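Local structure of Atg1 tMIT (Kluyveromyces marxianus, 4P1N) at residues E104-Y109 and D155-L160; E97-C102 and H165-S170; P12-L17 and M120-K125; L113-S118 and E229-N234. The protein forms the tandem MIT region of a serine/threonine protein kinase essential in autophagy, required for autophagosome formation and involved in cytoplasm-to-vacuole transport. All coordinates share one frame; numbering follows the deposited sequence.

Contact 1: E104-Y109 and D155-L160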
loop_
_atom_site.group_PDB
_atom_site.type_symbol
_atom_site.label_atom_id
_atom_site.label_comp_id
_atom_site.label_asym_id
_atom_site.label_seq_id
_atom_site.Cartn_x
_atom_site.Cartn_y
_atom_site.Cartn_z
ATOM N N GLU B 104 3.090 5.910 23.209
ATOM C CA GLU B 104 3.251 4.579 22.646
ATOM C C GLU B 104 2.891 4.583 21.168
ATOM O O GLU B 104 3.664 4.115 20.346
ATOM C CB GLU B 104 2.417 3.556 23.392
ATOM C CG GLU B 104 3.036 3.119 24.713
ATOM C CD GLU B 104 2.125 2.243 25.587
ATOM O OE1 GLU B 104 2.640 1.684 26.592
ATOM O OE2 GLU B 104 0.909 2.126 25.307
ATOM N N SER B 105 1.749 5.173 20.847
ATOM C CA SER B 105 1.303 5.265 19.469
ATOM C C SER B 105 2.298 6.080 18.622
ATOM O O SER B 105 2.711 5.651 17.550
ATOM C CB SER B 105 -0.122 5.825 19.392
ATOM O OG SER B 105 -0.710 5.514 18.117
ATOM N N LEU B 106 2.738 7.215 19.125
ATOM C CA LEU B 106 3.674 8.047 18.405
ATOM C C LEU B 106 4.930 7.303 18.065
ATOM O O LEU B 106 5.379 7.360 16.935
ATOM C CB LEU B 106 4.103 9.248 19.251
ATOM C CG LEU B 106 4.411 10.576 18.576
ATOM C CD1 LEU B 106 5.205 11.442 19.560
ATOM C CD2 LEU B 106 5.086 10.530 17.212
ATOM N N LEU B 107 5.542 6.692 19.075
ATOM C CA LEU B 107 6.767 5.942 18.890
ATOM C C LEU B 107 6.637 4.836 17.834
ATOM O O LEU B 107 7.556 4.619 17.028
ATOM C CB LEU B 107 7.236 5.337 20.243
ATOM C CG LEU B 107 7.636 6.355 21.326
ATOM C CD1 LEU B 107 8.153 5.618 22.552
ATOM C CD2 LEU B 107 8.666 7.335 20.806
ATOM N N LEU B 108 5.498 4.148 17.839
ATOM C CA LEU B 108 5.203 3.113 16.832
ATOM C C LEU B 108 4.995 3.698 15.462
ATOM O O LEU B 108 5.404 3.093 14.469
ATOM C CB LEU B 108 3.970 2.293 17.260
ATOM C CG LEU B 108 4.225 1.501 18.547
ATOM C CD1 LEU B 108 2.945 0.888 19.066
ATOM C CD2 LEU B 108 5.319 0.441 18.354
ATOM N N TYR B 109 4.387 4.878 15.359
ATOM C CA TYR B 109 4.314 5.518 14.065
ATOM C C TYR B 109 5.720 5.930 13.614
ATOM O O TYR B 109 6.009 5.877 12.426
ATOM C CB TYR B 109 3.362 6.737 14.035
ATOM C CG TYR B 109 1.937 6.375 13.951
ATOM C CD1 TYR B 109 1.445 5.599 12.887
ATOM C CD2 TYR B 109 1.071 6.689 14.981
ATOM C CE1 TYR B 109 0.117 5.205 12.828
ATOM C CE2 TYR B 109 -0.265 6.276 14.936
ATOM C CZ TYR B 109 -0.726 5.523 13.873
ATOM O OH TYR B 109 -2.044 5.172 13.843
ATOM N N ASP B 155 1.174 12.223 9.229
ATOM C CA ASP B 155 0.070 13.053 9.736
ATOM C C ASP B 155 -0.362 12.656 11.144
ATOM O O ASP B 155 -0.560 13.521 12.005
ATOM C CB ASP B 155 -1.138 13.022 8.813
ATOM C CG ASP B 155 -0.886 13.740 7.497
ATOM O OD1 ASP B 155 0.172 14.397 7.353
ATOM O OD2 ASP B 155 -1.741 13.631 6.595
ATOM N N LYS B 156 -0.507 11.358 11.380
ATOM C CA LYS B 156 -0.843 10.855 12.704
ATOM C C LYS B 156 0.214 11.144 13.780
ATOM O O LYS B 156 -0.126 11.534 14.921
ATOM C CB LYS B 156 -1.211 9.380 12.650
ATOM C CG LYS B 156 -2.556 9.199 11.998
ATOM C CD LYS B 156 -2.986 7.762 11.808
ATOM C CE LYS B 156 -4.351 7.723 11.072
ATOM N NZ LYS B 156 -4.691 6.315 10.681
ATOM N N ALA B 157 1.481 10.963 13.439
ATOM C CA ALA B 157 2.555 11.264 14.382
ATOM C C ALA B 157 2.617 12.767 14.725
ATOM O O ALA B 157 2.861 13.115 15.868
ATOM C CB ALA B 157 3.889 10.823 13.837
ATOM N N GLU B 158 2.409 13.645 13.744
ATOM C CA GLU B 158 2.389 15.088 14.005
ATOM C C GLU B 158 1.213 15.457 14.897
ATOM O O GLU B 158 1.336 16.259 15.831
ATOM C CB GLU B 158 2.296 15.908 12.717
ATOM C CG GLU B 158 3.575 16.002 11.900
ATOM C CD GLU B 158 4.625 16.926 12.516
ATOM O OE1 GLU B 158 4.513 17.310 13.710
ATOM O OE2 GLU B 158 5.588 17.269 11.795
ATOM N N PHE B 159 0.064 14.893 14.595
ATOM C CA PHE B 159 -1.079 15.079 15.451
ATOM C C PHE B 159 -0.685 14.678 16.865
ATOM O O PHE B 159 -0.796 15.498 17.780
ATOM C CB PHE B 159 -2.267 14.305 14.923
ATOM C CG PHE B 159 -3.389 14.164 15.896
ATOM C CD1 PHE B 159 -4.197 15.243 16.207
ATOM C CD2 PHE B 159 -3.677 12.924 16.467
ATOM C CE1 PHE B 159 -5.251 15.101 17.100
ATOM C CE2 PHE B 159 -4.719 12.779 17.357
ATOM C CZ PHE B 159 -5.514 13.865 17.671
ATOM N N LEU B 160 -0.151 13.470 17.040
ATOM C CA LEU B 160 0.206 12.983 18.383
ATOM C C LEU B 160 1.278 13.810 19.085
ATOM O O LEU B 160 1.251 13.957 20.316
ATOM C CB LEU B 160 0.634 11.516 18.355
ATOM C CG LEU B 160 -0.464 10.473 18.051
ATOM C CD1 LEU B 160 0.132 9.163 17.568
ATOM C CD2 LEU B 160 -1.350 10.211 19.253
#

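Contact 2: E97-C102 and H165-S170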
loop_
_atom_site.group_PDB
_atom_site.type_symbol
_atom_site.label_atom_id
_atom_site.label_comp_id
_atom_site.label_asym_id
_atom_site.label_seq_id
_atom_site.Cartn_x
_atom_site.Cartn_y
_atom_site.Cartn_z
ATOM N N GLU B 97 -3.180 7.517 31.520
ATOM C CA GLU B 97 -3.313 6.436 30.577
ATOM C C GLU B 97 -3.273 7.001 29.163
ATOM O O GLU B 97 -2.606 6.434 28.276
ATOM C CB GLU B 97 -4.616 5.668 30.821
ATOM C CG GLU B 97 -4.516 4.180 30.525
ATOM C CD GLU B 97 -5.716 3.384 31.021
ATOM O OE1 GLU B 97 -6.310 3.751 32.059
ATOM O OE2 GLU B 97 -6.057 2.370 30.374
ATOM N N LEU B 98 -3.964 8.125 28.971
ATOM C CA LEU B 98 -3.966 8.810 27.693
ATOM C C LEU B 98 -2.558 9.206 27.272
ATOM O O LEU B 98 -2.140 8.939 26.135
ATOM C CB LEU B 98 -4.856 10.054 27.719
ATOM C CG LEU B 98 -5.183 10.591 26.319
ATOM C CD1 LEU B 98 -6.140 9.643 25.598
ATOM C CD2 LEU B 98 -5.771 11.983 26.372
ATOM N N LYS B 99 -1.819 9.836 28.178
ATOM C CA LYS B 99 -0.449 10.229 27.846
ATOM C C LYS B 99 0.409 9.008 27.457
ATOM O O LYS B 99 1.245 9.095 26.557
ATOM C CB LYS B 99 0.226 10.963 28.983
ATOM C CG LYS B 99 0.846 12.267 28.536
ATOM C CD LYS B 99 2.008 12.680 29.420
ATOM C CE LYS B 99 3.313 12.093 28.901
ATOM N NZ LYS B 99 4.462 12.940 29.318
ATOM N N LYS B 100 0.193 7.890 28.139
ATOM C CA LYS B 100 0.927 6.671 27.853
ATOM C C LYS B 100 0.586 6.122 26.448
ATOM O O LYS B 100 1.473 5.776 25.673
ATOM C CB LYS B 100 0.638 5.614 28.925
ATOM C CG LYS B 100 1.746 4.588 29.044
ATOM C CD LYS B 100 1.307 3.327 29.768
ATOM C CE LYS B 100 2.513 2.432 30.050
ATOM N NZ LYS B 100 2.224 0.982 29.847
ATOM N N LEU B 101 -0.701 6.060 26.140
ATOM C CA LEU B 101 -1.158 5.632 24.848
ATOM C C LEU B 101 -0.666 6.538 23.721
ATOM O O LEU B 101 -0.305 6.048 22.658
ATOM C CB LEU B 101 -2.686 5.562 24.807
ATOM C CG LEU B 101 -3.328 4.385 25.544
ATOM C CD1 LEU B 101 -4.838 4.577 25.605
ATOM C CD2 LEU B 101 -2.997 3.063 24.890
ATOM N N CYS B 102 -0.684 7.847 23.952
ATOM C CA CYS B 102 -0.265 8.817 22.951
ATOM C C CYS B 102 1.233 8.647 22.630
ATOM O O CYS B 102 1.623 8.581 21.432
ATOM C CB CYS B 102 -0.564 10.249 23.409
ATOM S SG CYS B 102 -2.313 10.711 23.266
ATOM N N HIS B 165 2.531 17.785 23.461
ATOM C CA HIS B 165 2.858 19.143 23.920
ATOM C C HIS B 165 1.748 19.770 24.756
ATOM O O HIS B 165 2.014 20.434 25.769
ATOM C CB HIS B 165 3.109 20.068 22.736
ATOM C CG HIS B 165 4.547 20.201 22.374
ATOM N ND1 HIS B 165 5.043 19.815 21.148
ATOM C CD2 HIS B 165 5.600 20.682 23.074
ATOM C CE1 HIS B 165 6.340 20.051 21.109
ATOM N NE2 HIS B 165 6.703 20.577 22.264
ATOM N N THR B 166 0.514 19.604 24.290
ATOM C CA THR B 166 -0.661 20.090 25.005
ATOM C C THR B 166 -0.754 19.498 26.425
ATOM O O THR B 166 -0.881 20.241 27.417
ATOM C CB THR B 166 -1.937 19.811 24.185
ATOM O OG1 THR B 166 -2.025 20.790 23.142
ATOM C CG2 THR B 166 -3.206 19.870 25.047
ATOM N N LEU B 167 -0.659 18.174 26.505
ATOM C CA LEU B 167 -0.797 17.435 27.760
ATOM C C LEU B 167 0.345 17.708 28.740
ATOM O O LEU B 167 0.114 17.802 29.937
ATOM C CB LEU B 167 -0.889 15.928 27.476
ATOM C CG LEU B 167 -2.193 15.393 26.851
ATOM C CD1 LEU B 167 -1.942 14.115 26.066
ATOM C CD2 LEU B 167 -3.274 15.155 27.901
ATOM N N ASN B 168 1.572 17.827 28.235
ATOM C CA ASN B 168 2.724 18.102 29.089
ATOM C C ASN B 168 2.698 19.554 29.638
ATOM O O ASN B 168 3.387 19.869 30.607
ATOM C CB ASN B 168 4.044 17.829 28.346
ATOM C CG ASN B 168 4.346 16.330 28.181
ATOM O OD1 ASN B 168 3.931 15.495 28.991
ATOM N ND2 ASN B 168 5.093 15.990 27.129
ATOM N N GLN B 169 1.889 20.410 29.009
ATOM C CA GLN B 169 1.626 21.779 29.473
ATOM C C GLN B 169 0.368 21.921 30.344
ATOM O O GLN B 169 0.327 22.780 31.233
ATOM C CB GLN B 169 1.469 22.716 28.263
ATOM C CG GLN B 169 2.774 23.258 27.708
ATOM C CD GLN B 169 2.558 24.229 26.558
ATOM O OE1 GLN B 169 1.807 23.933 25.629
ATOM N NE2 GLN B 169 3.216 25.394 26.612
ATOM N N SER B 170 -0.663 21.123 30.054
ATOM C CA SER B 170 -2.016 21.319 30.616
ATOM C C SER B 170 -2.310 20.429 31.826
ATOM O O SER B 170 -3.222 20.719 32.614
ATOM C CB SER B 170 -3.084 21.091 29.540
ATOM O OG SER B 170 -2.912 21.982 28.448
#

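Contact 3: P12-L17 and M120-K125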
loop_
_atom_site.group_PDB
_atom_site.type_symbol
_atom_site.label_atom_id
_atom_site.label_comp_id
_atom_site.label_asym_id
_atom_site.label_seq_id
_atom_site.Cartn_x
_atom_site.Cartn_y
_atom_site.Cartn_z
ATOM N N PRO B 12 11.334 -8.349 -3.995
ATOM C CA PRO B 12 11.202 -9.121 -2.756
ATOM C C PRO B 12 11.806 -8.410 -1.552
ATOM O O PRO B 12 11.326 -8.616 -0.444
ATOM C CB PRO B 12 11.940 -10.436 -3.050
ATOM C CG PRO B 12 12.572 -10.290 -4.393
ATOM C CD PRO B 12 11.898 -9.158 -5.096
ATOM N N PHE B 13 12.838 -7.586 -1.749
ATOM C CA PHE B 13 13.368 -6.790 -0.648
ATOM C C PHE B 13 12.346 -5.747 -0.185
ATOM O O PHE B 13 12.171 -5.517 1.007
ATOM C CB PHE B 13 14.671 -6.116 -1.031
ATOM C CG PHE B 13 15.886 -6.997 -0.844
ATOM C CD1 PHE B 13 16.053 -8.153 -1.597
ATOM C CD2 PHE B 13 16.875 -6.664 0.082
ATOM C CE1 PHE B 13 17.176 -8.963 -1.435
ATOM C CE2 PHE B 13 18.004 -7.469 0.242
ATOM C CZ PHE B 13 18.154 -8.618 -0.519
ATOM N N VAL B 14 11.654 -5.147 -1.143
ATOM C CA VAL B 14 10.633 -4.179 -0.861
ATOM C C VAL B 14 9.413 -4.863 -0.238
ATOM O O VAL B 14 8.850 -4.331 0.680
ATOM C CB VAL B 14 10.248 -3.419 -2.134
ATOM C CG1 VAL B 14 9.108 -2.451 -1.871
ATOM C CG2 VAL B 14 11.451 -2.640 -2.632
ATOM N N GLU B 15 9.042 -6.059 -0.695
ATOM C CA GLU B 15 7.928 -6.788 -0.072
ATOM C C GLU B 15 8.193 -7.103 1.395
ATOM O O GLU B 15 7.297 -7.019 2.219
ATOM C CB GLU B 15 7.638 -8.109 -0.779
ATOM C CG GLU B 15 6.782 -7.944 -2.002
ATOM C CD GLU B 15 6.532 -9.250 -2.741
ATOM O OE1 GLU B 15 7.447 -10.091 -2.805
ATOM O OE2 GLU B 15 5.417 -9.419 -3.280
ATOM N N SER B 16 9.422 -7.533 1.667
ATOM C CA SER B 16 9.916 -7.825 3.024
ATOM C C SER B 16 9.872 -6.578 3.959
ATOM O O SER B 16 9.436 -6.651 5.095
ATOM C CB SER B 16 11.351 -8.378 2.905
ATOM O OG SER B 16 11.950 -8.584 4.178
ATOM N N LEU B 17 10.305 -5.428 3.467
ATOM C CA LEU B 17 10.178 -4.200 4.221
ATOM C C LEU B 17 8.749 -3.818 4.425
ATOM O O LEU B 17 8.419 -3.313 5.482
ATOM C CB LEU B 17 10.929 -3.026 3.555
ATOM C CG LEU B 17 12.437 -3.232 3.647
ATOM C CD1 LEU B 17 13.175 -2.378 2.615
ATOM C CD2 LEU B 17 12.959 -2.954 5.057
ATOM N N MET B 120 11.710 3.385 0.574
ATOM C CA MET B 120 11.800 4.358 -0.506
ATOM C C MET B 120 13.263 4.579 -0.947
ATOM O O MET B 120 13.568 4.688 -2.144
ATOM C CB MET B 120 11.214 5.694 -0.077
ATOM C CG MET B 120 9.749 5.656 0.284
ATOM S SD MET B 120 8.771 5.080 -1.103
ATOM C CE MET B 120 8.606 6.634 -1.955
ATOM N N LYS B 121 14.150 4.660 0.037
ATOM C CA LYS B 121 15.588 4.831 -0.204
ATOM C C LYS B 121 16.178 3.690 -1.031
ATOM O O LYS B 121 16.872 3.919 -2.005
ATOM C CB LYS B 121 16.322 4.920 1.133
ATOM C CG LYS B 121 16.097 6.251 1.825
ATOM C CD LYS B 121 16.518 6.220 3.283
ATOM C CE LYS B 121 16.330 7.582 3.953
ATOM N NZ LYS B 121 16.722 7.531 5.392
ATOM N N LEU B 122 15.878 2.466 -0.630
ATOM C CA LEU B 122 16.329 1.279 -1.328
ATOM C C LEU B 122 15.845 1.295 -2.766
ATOM O O LEU B 122 16.610 1.035 -3.702
ATOM C CB LEU B 122 15.796 0.033 -0.622
ATOM C CG LEU B 122 16.367 -1.319 -1.051
ATOM C CD1 LEU B 122 17.725 -1.546 -0.404
ATOM C CD2 LEU B 122 15.442 -2.467 -0.682
ATOM N N THR B 123 14.564 1.603 -2.934
ATOM C CA THR B 123 13.960 1.690 -4.241
ATOM C C THR B 123 14.561 2.831 -5.025
ATOM O O THR B 123 14.838 2.697 -6.214
ATOM C CB THR B 123 12.417 1.853 -4.142
ATOM O OG1 THR B 123 11.871 0.770 -3.376
ATOM C CG2 THR B 123 11.798 1.850 -5.518
ATOM N N SER B 124 14.760 3.947 -4.346
ATOM C CA SER B 124 15.283 5.164 -4.953
ATOM C C SER B 124 16.690 4.902 -5.465
ATOM O O SER B 124 17.012 5.208 -6.601
ATOM C CB SER B 124 15.293 6.288 -3.910
ATOM O OG SER B 124 15.817 7.497 -4.409
ATOM N N LYS B 125 17.513 4.299 -4.622
ATOM C CA LYS B 125 18.868 3.939 -4.999
ATOM C C LYS B 125 18.887 2.971 -6.199
ATOM O O LYS B 125 19.670 3.134 -7.140
ATOM C CB LYS B 125 19.585 3.318 -3.794
#

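Contact 4: L113-S118 and E229-N234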
loop_
_atom_site.group_PDB
_atom_site.type_symbol
_atom_site.label_atom_id
_atom_site.label_comp_id
_atom_site.label_asym_id
_atom_site.label_seq_id
_atom_site.Cartn_x
_atom_site.Cartn_y
_atom_site.Cartn_z
ATOM N N LEU B 113 7.519 4.836 10.144
ATOM C CA LEU B 113 8.157 5.758 9.223
ATOM C C LEU B 113 9.611 5.411 8.878
ATOM O O LEU B 113 10.038 5.600 7.736
ATOM C CB LEU B 113 8.093 7.146 9.780
ATOM C CG LEU B 113 6.739 7.764 9.759
ATOM C CD1 LEU B 113 6.739 8.970 10.689
ATOM C CD2 LEU B 113 6.407 8.192 8.318
ATOM N N THR B 114 10.344 4.825 9.813
ATOM C CA THR B 114 11.744 4.456 9.571
ATOM C C THR B 114 11.756 3.305 8.551
ATOM O O THR B 114 12.542 3.282 7.609
ATOM C CB THR B 114 12.490 4.012 10.882
ATOM O OG1 THR B 114 12.725 5.143 11.703
ATOM C CG2 THR B 114 13.827 3.384 10.593
ATOM N N ILE B 115 10.857 2.370 8.728
ATOM C CA ILE B 115 10.778 1.225 7.806
ATOM C C ILE B 115 10.307 1.662 6.431
ATOM O O ILE B 115 10.887 1.281 5.416
ATOM C CB ILE B 115 9.875 0.131 8.389
ATOM C CG1 ILE B 115 10.371 -0.245 9.779
ATOM C CG2 ILE B 115 9.911 -1.123 7.527
ATOM C CD1 ILE B 115 9.357 -1.092 10.535
ATOM N N LEU B 116 9.280 2.507 6.385
ATOM C CA LEU B 116 8.774 3.009 5.131
ATOM C C LEU B 116 9.878 3.810 4.398
ATOM O O LEU B 116 10.073 3.637 3.191
ATOM C CB LEU B 116 7.488 3.880 5.369
ATOM C CG LEU B 116 6.286 3.074 5.945
ATOM C CD1 LEU B 116 5.236 4.002 6.528
ATOM C CD2 LEU B 116 5.660 2.147 4.907
ATOM N N ALA B 117 10.552 4.711 5.107
ATOM C CA ALA B 117 11.644 5.527 4.532
ATOM C C ALA B 117 12.751 4.669 3.946
ATOM O O ALA B 117 13.313 4.939 2.851
ATOM C CB ALA B 117 12.240 6.430 5.602
ATOM N N SER B 118 13.087 3.635 4.686
ATOM C CA SER B 118 14.130 2.713 4.269
ATOM C C SER B 118 13.763 2.042 2.936
ATOM O O SER B 118 14.602 1.838 2.074
ATOM C CB SER B 118 14.312 1.668 5.359
ATOM O OG SER B 118 15.295 0.749 4.949
ATOM N N GLU B 229 20.090 -3.675 11.516
ATOM C CA GLU B 229 20.924 -2.501 11.781
ATOM C C GLU B 229 20.354 -1.221 11.193
ATOM O O GLU B 229 20.431 -0.196 11.828
ATOM C CB GLU B 229 22.384 -2.705 11.306
ATOM N N HIS B 230 19.767 -1.285 10.006
ATOM C CA HIS B 230 19.166 -0.102 9.401
ATOM C C HIS B 230 17.788 0.235 10.005
ATOM O O HIS B 230 17.232 1.239 9.613
ATOM C CB HIS B 230 18.947 -0.227 7.866
ATOM C CG HIS B 230 19.792 -1.256 7.169
ATOM N ND1 HIS B 230 19.335 -2.531 6.899
ATOM C CD2 HIS B 230 21.035 -1.181 6.626
ATOM C CE1 HIS B 230 20.272 -3.205 6.253
ATOM N NE2 HIS B 230 21.314 -2.410 6.077
ATOM N N LEU B 231 17.226 -0.607 10.890
ATOM C CA LEU B 231 15.865 -0.402 11.435
ATOM C C LEU B 231 15.779 -0.349 12.965
ATOM O O LEU B 231 14.788 0.139 13.505
ATOM C CB LEU B 231 14.950 -1.534 11.001
ATOM C CG LEU B 231 14.835 -1.839 9.519
ATOM C CD1 LEU B 231 13.775 -2.930 9.328
ATOM C CD2 LEU B 231 14.476 -0.583 8.746
ATOM N N SER B 232 16.796 -0.880 13.642
ATOM C CA SER B 232 16.803 -1.033 15.083
ATOM C C SER B 232 17.263 0.220 15.802
ATOM O O SER B 232 17.179 0.283 17.010
ATOM C CB SER B 232 17.754 -2.158 15.501
ATOM O OG SER B 232 19.055 -1.877 15.039
ATOM N N SER B 233 17.742 1.204 15.069
ATOM C CA SER B 233 18.062 2.503 15.659
ATOM C C SER B 233 16.828 3.256 16.143
ATOM O O SER B 233 15.797 3.210 15.497
ATOM C CB SER B 233 18.815 3.353 14.648
ATOM O OG SER B 233 20.163 2.889 14.636
ATOM N N ASN B 234 16.970 3.978 17.257
ATOM C CA ASN B 234 15.839 4.584 17.932
ATOM C C ASN B 234 15.661 6.017 17.464
ATOM O O ASN B 234 16.569 6.849 17.601
ATOM C CB ASN B 234 16.020 4.521 19.440
ATOM C CG ASN B 234 14.774 4.958 20.199
ATOM O OD1 ASN B 234 14.207 6.011 19.915
ATOM N ND2 ASN B 234 14.347 4.152 21.176
#

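Contact 1: E104-Y109 and D155-L160
Two antiparallel helices of an MIT three-helix bundle, 95-129 and 137-170, illustrate here how a small residue lets helices close up while an aromatic one bridges them. The axes of 104-109 and 155-160 approach to 9.1 Å at an angle of 146°. Where the backbones come nearest, at Leu106 and Ala157, the methyl CB of Ala157 lies 3.6 Å from CD2 of Leu106. Tyr109 carries much of the remaining contact. Its CB rests 4.1 Å from CB of Ala157, and CG is anti to the carbonyl carbon (chi1 -78°). Near the ring plane, the CD2 edge meets CD1 of Leu160 at 3.7 Å. One face receives CB of Lys156 in a CH-pi contact, 4.1 Å from the ring centroid and 15° off its normal. Extended beyond CG, the lysine crosses the ring obliquely and brings its CD within 3.4 Å of Tyr109 OH. That hydroxyl is hydrogen-bonded to Glu29 of helix 10-33, which also shares a salt bridge with Lys156 NZ, as does Glu152; helix 10-33 is thus tied to both of the others. An alanine in place of Tyr109 removes ring and hydroxyl, and would probably leave Lys156 CB and Leu160 CD1 without their shared surface and loosen the tie to Glu29. Alongside the tyrosine, Leu160 CD1 also touches the main chain of the opposite helix, lying 3.6 Å from Leu106 N.

Contact 2: E97-C102 and H165-S170
Near one end of the antiparallel pair formed by helices 95-129 and 137-170 of the first MIT domain, the contact loosens and a polar bridge joins its apolar packing. The axes of 97-102 and 165-170 stay 10.9 Å apart at their closest, and it is the long side chain of Lys99 that spans the gap to Asn168. Lys99 reaches across by a bent route. Its first torsion sits away from the ideal staggered positions (chi1 -129°), and the kink at chi3 (89°) turns the ammonium group onto Asn168. NZ donates to OD1 of Asn168 over 2.6 Å, approaching in the carbonyl plane on a lone pair with a C=O...N angle of 132°. The amide comes forward with Asn168 CG anti to the backbone carbonyl carbon, and the two side chains cross at about a right angle. NZ also forms a salt bridge with Glu179, and this second charge probably helps to hold the ammonium group in place. A methionine in place of Lys99 has no ammonium group, and would probably leave Asn168 and Glu179 without the charge that joins them to helix 95-129. Next to the bridge, Leu167, whose CG likewise lies beside its backbone N, slides past Lys99 in the opposite sense and puts CD1 4.2 Å from Lys99 CG. Its branches divide the remaining neighbours: CD1 lies 4.4 Å from SG of Cys102, and CD2 is 4.3 Å from CD2 of Leu98.

Contact 3: P12-L17 and M120-K125
Leu122 has more surface buried than any other residue of this contact. With CG anti to the backbone N (chi1 -169°), it reaches from 120-125 toward 12-17, and one methyl, CD2, does the touching. CD2 lies 3.7 Å from CB of Phe13 and 4.0 Å from CD1 of Leu17, whose side chain it meets obliquely; CG2 of Val14 follows at 4.4 Å. The axes of these short segments, taken from helices 10-33 and 95-129, run nearly antiparallel, at 168°, and approach to 10.3 Å, as the first and second helices of an MIT three-helix bundle. Val14 is the second contributor. Its CG2, beside the backbone N, lies 3.5 Å from OG1 of Thr123, and the two side chains cross at about a right angle. OG1 is hydrogen-bonded to the carbonyl O of Ser119 within its own helix, so the valine methyl meets a hydroxyl already engaged there. Val14 also packs on Leu142 and Ile146 of helix 137-170, which places it between all three helices.

Contact 4: L113-S118 and E229-N234
One leucine makes the compact part of this contact, and the residue before it marks where the packing fades. Leu231, in the loop that follows helix 209-227, turns its CG beside its backbone N (chi1 -54°), and this carries CD2 over one side of the helical turn 113-118. CD2 touches two residues one turn apart: CB of Ser118 at 4.1 Å, and both CA and CG1 of Ile115 at 4.2 Å. Ile115 and Leu231 both pack on Lys20 of helix 10-33 as well, so the leucine touches both helix 95-129 and helix 10-33. Even here the approach is that of ordinary van der Waals spacing, with the nearest CA pair, Ile115 and Leu231, 6.5 Å apart. Thr114 belongs to the same packed side. Its CG2 lies 4.1 Å from the carbonyl O of His230, while its OG1 is hydrogen-bonded to Glu235 a little farther along the loop; the same chain stretch is gripped again where Leu231 O accepts from Lys111 NZ. On the solvent side the exposed imidazole of His230 turns away from the helix and is poorly ordered, with a weak hydrogen bond joining ND1 to Asp228 within its own loop. Beyond Leu231 the loop departs toward the short strands 237-238 and 244-245. A helix of the first MIT domain receiving an apolar side chain from a loop of the second is the arrangement of an interdomain interface, here within a tandem MIT pair.

Overall arrangement
Helix 95-129 takes part in every contact, meeting its partners in the order contact 2, contact 1, contact 4, contact 3 from its N-terminal to its C-terminal part. Contacts 1 and 2 join it to helix 137-170, their centres about 12 Å apart, and they touch through Leu160 and Cys102. Contact 3 joins it to helix 10-33 on the side of the chain's centre opposite contact 2, with about 35 Å between their centres. These three lie within the first MIT domain. Contact 4, about 12 Å from contact 3 by centres and touching it, brings in the second domain. One long helix thus both organises its own bundle and docks the neighbouring MIT unit.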